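Local coordinates for protein putative oxidoreductase (Pseudomonas putida, PDB 3L6D) that probably binds NADP and acts as an oxidoreductase, its substrate not established, at residues F8-V14 and S64-I70; R229-F235 and D285-K291. All coordinates share one frame; numbering follows the deposited sequence.

Contact 1: residues F8-V14 and S64-I70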
loop_
_atom_site.group_PDB
_atom_site.type_symbol
_atom_site.label_atom_id
_atom_site.label_comp_id
_atom_site.label_asym_id
_atom_site.label_seq_id
_atom_site.Cartn_x
_atom_site.Cartn_y
_atom_site.Cartn_z
ATOM N N PHE B 8 -8.861 -7.811 43.929
ATOM C CA PHE B 8 -8.864 -8.610 42.686
ATOM C C PHE B 8 -7.667 -9.545 42.707
ATOM O O PHE B 8 -6.544 -9.109 42.986
ATOM C CB PHE B 8 -8.783 -7.703 41.456
ATOM C CG PHE B 8 -10.078 -6.989 41.138
ATOM C CD1 PHE B 8 -10.186 -5.616 41.347
ATOM C CD2 PHE B 8 -11.184 -7.697 40.634
ATOM C CE1 PHE B 8 -11.361 -4.933 41.030
ATOM C CE2 PHE B 8 -12.377 -7.037 40.344
ATOM C CZ PHE B 8 -12.465 -5.649 40.527
ATOM N N GLU B 9 -7.923 -10.823 42.426
ATOM C CA GLU B 9 -6.862 -11.804 42.236
ATOM C C GLU B 9 -6.491 -11.880 40.754
ATOM O O GLU B 9 -5.572 -12.588 40.391
ATOM C CB GLU B 9 -7.289 -13.205 42.749
ATOM C CG GLU B 9 -7.537 -13.306 44.272
ATOM C CD GLU B 9 -6.395 -12.727 45.105
ATOM O OE1 GLU B 9 -5.213 -13.090 44.866
ATOM O OE2 GLU B 9 -6.665 -11.884 46.006
ATOM N N PHE B 10 -7.221 -11.159 39.894
ATOM C CA PHE B 10 -6.932 -11.199 38.468
ATOM C C PHE B 10 -6.880 -9.804 37.867
ATOM O O PHE B 10 -7.501 -8.843 38.399
ATOM C CB PHE B 10 -7.950 -12.078 37.731
ATOM C CG PHE B 10 -7.864 -13.489 38.152
ATOM C CD1 PHE B 10 -6.939 -14.346 37.581
ATOM C CD2 PHE B 10 -8.655 -13.943 39.216
ATOM C CE1 PHE B 10 -6.856 -15.671 38.020
ATOM C CE2 PHE B 10 -8.577 -15.251 39.656
ATOM C CZ PHE B 10 -7.665 -16.110 39.073
ATOM N N ASP B 11 -6.119 -9.688 36.784
ATOM C CA ASP B 11 -5.977 -8.417 36.088
ATOM C C ASP B 11 -7.028 -8.221 35.000
ATOM O O ASP B 11 -7.381 -7.084 34.651
ATOM C CB ASP B 11 -4.589 -8.384 35.467
ATOM C CG ASP B 11 -3.520 -8.416 36.507
ATOM O OD1 ASP B 11 -3.555 -7.522 37.374
ATOM O OD2 ASP B 11 -2.680 -9.329 36.473
ATOM N N VAL B 12 -7.506 -9.324 34.446
ATOM C CA VAL B 12 -8.371 -9.287 33.252
ATOM C C VAL B 12 -9.037 -10.628 33.074
ATOM O O VAL B 12 -8.441 -11.676 33.333
ATOM C CB VAL B 12 -7.578 -8.906 31.966
ATOM C CG1 VAL B 12 -6.428 -9.891 31.683
ATOM C CG2 VAL B 12 -8.531 -8.759 30.726
ATOM N N SER B 13 -10.290 -10.617 32.622
ATOM C CA SER B 13 -10.970 -11.868 32.320
ATOM C C SER B 13 -11.227 -11.815 30.818
ATOM O O SER B 13 -11.296 -10.724 30.243
ATOM C CB SER B 13 -12.323 -11.967 33.051
ATOM O OG SER B 13 -12.119 -12.085 34.468
ATOM N N VAL B 14 -11.324 -12.989 30.201
ATOM C CA VAL B 14 -11.594 -13.086 28.761
ATOM C C VAL B 14 -12.719 -14.089 28.588
ATOM O O VAL B 14 -12.640 -15.233 29.053
ATOM C CB VAL B 14 -10.335 -13.574 27.959
ATOM C CG1 VAL B 14 -10.631 -13.584 26.432
ATOM C CG2 VAL B 14 -9.158 -12.694 28.222
ATOM N N SER B 64 -16.741 -10.924 37.875
ATOM C CA SER B 64 -16.421 -10.527 39.234
ATOM C C SER B 64 -14.928 -10.609 39.480
ATOM O O SER B 64 -14.371 -9.837 40.273
ATOM C CB SER B 64 -17.204 -11.390 40.262
ATOM O OG SER B 64 -18.605 -11.113 40.166
ATOM N N ALA B 65 -14.271 -11.531 38.783
ATOM C CA ALA B 65 -12.866 -11.880 39.110
ATOM C C ALA B 65 -11.858 -10.793 38.772
ATOM O O ALA B 65 -10.761 -10.787 39.338
ATOM C CB ALA B 65 -12.453 -13.176 38.418
ATOM N N SER B 66 -12.203 -9.908 37.835
ATOM C CA SER B 66 -11.223 -8.910 37.313
ATOM C C SER B 66 -11.898 -7.558 37.156
ATOM O O SER B 66 -13.086 -7.519 36.950
ATOM C CB SER B 66 -10.744 -9.368 35.922
ATOM O OG SER B 66 -10.260 -10.704 35.962
ATOM N N PRO B 67 -11.143 -6.463 37.127
ATOM C CA PRO B 67 -11.787 -5.146 36.963
ATOM C C PRO B 67 -12.285 -4.911 35.505
ATOM O O PRO B 67 -13.164 -4.089 35.281
ATOM C CB PRO B 67 -10.665 -4.162 37.370
ATOM C CG PRO B 67 -9.414 -4.894 36.992
ATOM C CD PRO B 67 -9.682 -6.333 37.367
ATOM N N ALA B 68 -11.739 -5.671 34.551
ATOM C CA ALA B 68 -12.147 -5.583 33.135
ATOM C C ALA B 68 -12.306 -6.989 32.571
ATOM O O ALA B 68 -11.517 -7.886 32.888
ATOM C CB ALA B 68 -11.117 -4.837 32.316
ATOM N N THR B 69 -13.278 -7.145 31.676
ATOM C CA THR B 69 -13.475 -8.395 31.016
ATOM C C THR B 69 -13.473 -8.118 29.502
ATOM O O THR B 69 -14.157 -7.204 29.016
ATOM C CB THR B 69 -14.827 -9.048 31.405
ATOM O OG1 THR B 69 -14.816 -9.394 32.791
ATOM C CG2 THR B 69 -15.038 -10.315 30.607
ATOM N N ILE B 70 -12.697 -8.897 28.765
ATOM C CA ILE B 70 -12.665 -8.752 27.328
ATOM C C ILE B 70 -13.695 -9.729 26.737
ATOM O O ILE B 70 -13.666 -10.924 27.068
ATOM C CB ILE B 70 -11.257 -9.052 26.841
ATOM C CG1 ILE B 70 -10.320 -7.917 27.241
ATOM C CG2 ILE B 70 -11.198 -9.235 25.320
ATOM C CD1 ILE B 70 -8.910 -8.321 27.026
HETATM O O HOH W 1 -10.667 -11.662 41.772
#
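P67 lies over one face of the F8 ring. Its CD sits 3.8 Å from the centroid of that ring, nearly on the ring normal, a CH-pi contact. P67 CB comes within 3.8 Å of F8 CE1. F8 CG is turned anti to the carbonyl carbon (chi1 -75°), which lays the ring against S64-P67. At the ring edge, near its plane, stand the carbonyl oxygens of S64 and A65. With an alanine at F8, P67 would probably lose its aromatic cover and a gap is likely to open beside these carbonyls. Further along, V12 CG2 meets I70 CD1 at 3.7 Å, and L28 of helix 19-30 packs on both side chains. F10 brings ring atom CD2 to A65 CB.

The polar edge follows. S66 OG donates to S13 OG (2.8 Å), and S13 OG also bonds to A62 O, so the buried hydroxyl has two partners. Water 1 bridges E9 N and A65 O.

The backbones then pair. S13 N gives a bond to A68 O, 3.0 Å long. I70 N reaches S13 O at 2.7 Å, and CA-H...O contacts flank both bonds. These bonds join strands 12-15 and 68-71 in parallel, neighbours in the sheet order 3-2-1-4-5. That order is the mark of a Rossmann-type fold, consistent with the assigned NAD-binding domain.

Contact 2: residues R229-F235 and D285-K291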
loop_
_atom_site.group_PDB
_atom_site.type_symbol
_atom_site.label_atom_id
_atom_site.label_comp_id
_atom_site.label_asym_id
_atom_site.label_seq_id
_atom_site.Cartn_x
_atom_site.Cartn_y
_atom_site.Cartn_z
ATOM N N ARG B 229 0.527 17.095 1.538
ATOM C CA ARG B 229 -0.259 17.996 0.725
ATOM C C ARG B 229 -1.683 18.163 1.224
ATOM O O ARG B 229 -2.203 19.277 1.190
ATOM C CB ARG B 229 -0.235 17.562 -0.731
ATOM C CG ARG B 229 1.123 17.882 -1.368
ATOM C CD ARG B 229 1.212 17.305 -2.737
ATOM N NE ARG B 229 2.433 17.699 -3.446
ATOM C CZ ARG B 229 2.583 18.828 -4.133
ATOM N NH1 ARG B 229 1.596 19.710 -4.198
ATOM N NH2 ARG B 229 3.726 19.075 -4.769
ATOM N N LEU B 230 -2.314 17.075 1.674
ATOM C CA LEU B 230 -3.671 17.167 2.203
ATOM C C LEU B 230 -3.728 18.026 3.475
ATOM O O LEU B 230 -4.690 18.805 3.675
ATOM C CB LEU B 230 -4.246 15.775 2.456
ATOM C CG LEU B 230 -4.547 14.894 1.255
ATOM C CD1 LEU B 230 -4.859 13.447 1.706
ATOM C CD2 LEU B 230 -5.696 15.495 0.397
ATOM N N GLU B 231 -2.709 17.896 4.303
ATOM C CA GLU B 231 -2.549 18.697 5.488
ATOM C C GLU B 231 -2.299 20.165 5.223
ATOM O O GLU B 231 -2.805 20.990 5.902
ATOM C CB GLU B 231 -1.456 18.131 6.363
ATOM C CG GLU B 231 -1.872 16.908 7.094
ATOM C CD GLU B 231 -0.781 16.281 7.857
ATOM O OE1 GLU B 231 0.362 16.639 7.710
ATOM O OE2 GLU B 231 -1.064 15.416 8.642
ATOM N N THR B 232 -1.470 20.472 4.256
ATOM C CA THR B 232 -1.191 21.841 3.876
ATOM C C THR B 232 -2.134 22.402 2.835
ATOM O O THR B 232 -2.081 23.552 2.533
ATOM C CB THR B 232 0.219 21.986 3.355
ATOM O OG1 THR B 232 0.365 21.211 2.181
ATOM C CG2 THR B 232 1.200 21.499 4.336
ATOM N N GLN B 233 -2.968 21.566 2.275
ATOM C CA GLN B 233 -3.862 21.948 1.215
ATOM C C GLN B 233 -3.113 22.509 0.013
ATOM O O GLN B 233 -3.588 23.400 -0.653
ATOM C CB GLN B 233 -4.905 22.942 1.696
ATOM C CG GLN B 233 -6.060 22.348 2.471
ATOM C CD GLN B 233 -7.003 21.546 1.632
ATOM O OE1 GLN B 233 -7.766 22.090 0.860
ATOM N NE2 GLN B 233 -6.966 20.227 1.794
ATOM N N ASP B 234 -1.952 21.959 -0.272
ATOM C CA ASP B 234 -1.171 22.402 -1.386
ATOM C C ASP B 234 -1.282 21.419 -2.516
ATOM O O ASP B 234 -0.703 20.378 -2.483
ATOM C CB ASP B 234 0.268 22.494 -0.958
ATOM C CG ASP B 234 1.164 22.841 -2.069
ATOM O OD1 ASP B 234 2.371 22.735 -1.900
ATOM O OD2 ASP B 234 0.658 23.208 -3.123
ATOM N N PHE B 235 -1.995 21.797 -3.540
ATOM C CA PHE B 235 -2.259 20.918 -4.657
ATOM C C PHE B 235 -1.582 21.399 -5.946
ATOM O O PHE B 235 -2.003 21.032 -7.060
ATOM C CB PHE B 235 -3.771 20.750 -4.848
ATOM C CG PHE B 235 -4.453 20.108 -3.670
ATOM C CD1 PHE B 235 -4.452 18.705 -3.519
ATOM C CD2 PHE B 235 -5.072 20.892 -2.698
ATOM C CE1 PHE B 235 -5.072 18.097 -2.430
ATOM C CE2 PHE B 235 -5.701 20.296 -1.599
ATOM C CZ PHE B 235 -5.701 18.886 -1.464
ATOM N N ASP B 285 -1.909 18.461 -8.331
ATOM C CA ASP B 285 -1.240 17.277 -7.817
ATOM C C ASP B 285 -2.251 16.131 -7.766
ATOM O O ASP B 285 -3.463 16.342 -7.565
ATOM C CB ASP B 285 -0.665 17.551 -6.425
ATOM C CG ASP B 285 0.154 16.378 -5.867
ATOM O OD1 ASP B 285 1.387 16.342 -6.090
ATOM O OD2 ASP B 285 -0.418 15.499 -5.182
ATOM N N ILE B 286 -1.727 14.934 -7.995
ATOM C CA ILE B 286 -2.488 13.688 -7.994
ATOM C C ILE B 286 -3.317 13.515 -6.710
ATOM O O ILE B 286 -4.436 12.960 -6.744
ATOM C CB ILE B 286 -1.540 12.508 -8.276
ATOM C CG1 ILE B 286 -2.312 11.194 -8.492
ATOM C CG2 ILE B 286 -0.445 12.391 -7.151
ATOM C CD1 ILE B 286 -3.323 11.232 -9.646
ATOM N N ALA B 287 -2.818 14.049 -5.595
ATOM C CA ALA B 287 -3.582 14.005 -4.336
ATOM C C ALA B 287 -4.919 14.761 -4.422
ATOM O O ALA B 287 -5.781 14.529 -3.584
ATOM C CB ALA B 287 -2.756 14.508 -3.158
ATOM N N ALA B 288 -5.110 15.618 -5.435
ATOM C CA ALA B 288 -6.396 16.328 -5.592
ATOM C C ALA B 288 -7.503 15.358 -5.957
ATOM O O ALA B 288 -8.701 15.705 -5.896
ATOM C CB ALA B 288 -6.315 17.438 -6.649
ATOM N N THR B 289 -7.120 14.153 -6.359
ATOM C CA THR B 289 -8.091 13.079 -6.564
ATOM C C THR B 289 -9.006 12.981 -5.336
ATOM O O THR B 289 -10.215 12.766 -5.461
ATOM C CB THR B 289 -7.402 11.720 -6.820
ATOM O OG1 THR B 289 -6.580 11.811 -7.988
ATOM C CG2 THR B 289 -8.443 10.601 -7.051
ATOM N N THR B 290 -8.413 13.126 -4.146
ATOM C CA THR B 290 -9.163 13.185 -2.903
ATOM C C THR B 290 -10.379 14.124 -2.939
ATOM O O THR B 290 -11.500 13.729 -2.521
ATOM C CB THR B 290 -8.212 13.561 -1.727
ATOM O OG1 THR B 290 -7.146 12.586 -1.684
ATOM C CG2 THR B 290 -8.947 13.503 -0.420
ATOM N N LYS B 291 -10.168 15.354 -3.410
ATOM C CA LYS B 291 -11.229 16.370 -3.465
ATOM C C LYS B 291 -12.387 16.015 -4.405
ATOM O O LYS B 291 -13.505 16.495 -4.197
ATOM C CB LYS B 291 -10.660 17.743 -3.857
ATOM C CG LYS B 291 -9.841 18.443 -2.762
ATOM C CD LYS B 291 -8.725 19.347 -3.335
ATOM C CE LYS B 291 -9.231 20.553 -4.084
ATOM N NZ LYS B 291 -8.142 21.254 -4.841
HETATM O O HOH W 2 -7.754 22.957 -2.375
#
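The guanidinium of R229 and the carboxylate of D285 lie stacked, with their planes only 11° apart. The contact lies in the helical C-terminal domain, of the reductive aminase-like family. It joins the end of helix 204-232 to residues 285-291, which follow helix 264-281. D285 OD1 sits over one face of the guanidinium, 3.2 Å from R229 NE. No N-H points at it, so this salt bridge works by charge alone. The N-H groups serve others: NE faces E225, NH2 faces D238, and NH1 gives a bond to D234 O. The group is thus held at its rim while D285 covers a face. A chain extended from CG to NE carries it there.

D285 also forms an Asx turn. Its OD2 accepts from A287 N at 2.8 Å, met on the anti side and tilted out of the carboxylate plane, which fixes the carboxylate at the start of 285-291. D285 N donates to F235 O at 2.9 Å.

F235 makes the largest apolar contribution, its ring against A287, A288 and K291. A287 O lies at its ring edge, and A288 CB approaches CD1 at 3.9 Å. L230 CD2 packs on T290 CB, and F191 of the second subunit also touches T290.

K291 bends at chi3 (67°) to lie over one face of the F235 ring. Its CD is 3.7 Å from the ring centroid, a CH-pi contact. Its NZ adds a cation-pi contact at 4.2 Å from the same centroid. NZ also bonds Q284 OE1 and, at 3.0 Å, water 2.

In the fold
The two contacts lie on opposite sides of the chain's centre, with nearest atoms about 31 Å apart and no touch. They share no helix or strand. Contact 1 belongs to the probable nucleotide-binding part of the chain and contact 2 to the helical C-terminal part. Contact 1 is partly buried: its paired strands are interior, while the residues leading into strand 12-15 reach the surface. Contact 2 is more uniformly buried and borders the second subunit, which contact 1 does not touch. Both use an aromatic face, packed by a proline in contact 1 and a lysine in contact 2. Otherwise, two parallel-strand bonds and a hydroxyl pair stand against a stacked salt bridge and a single backbone bond.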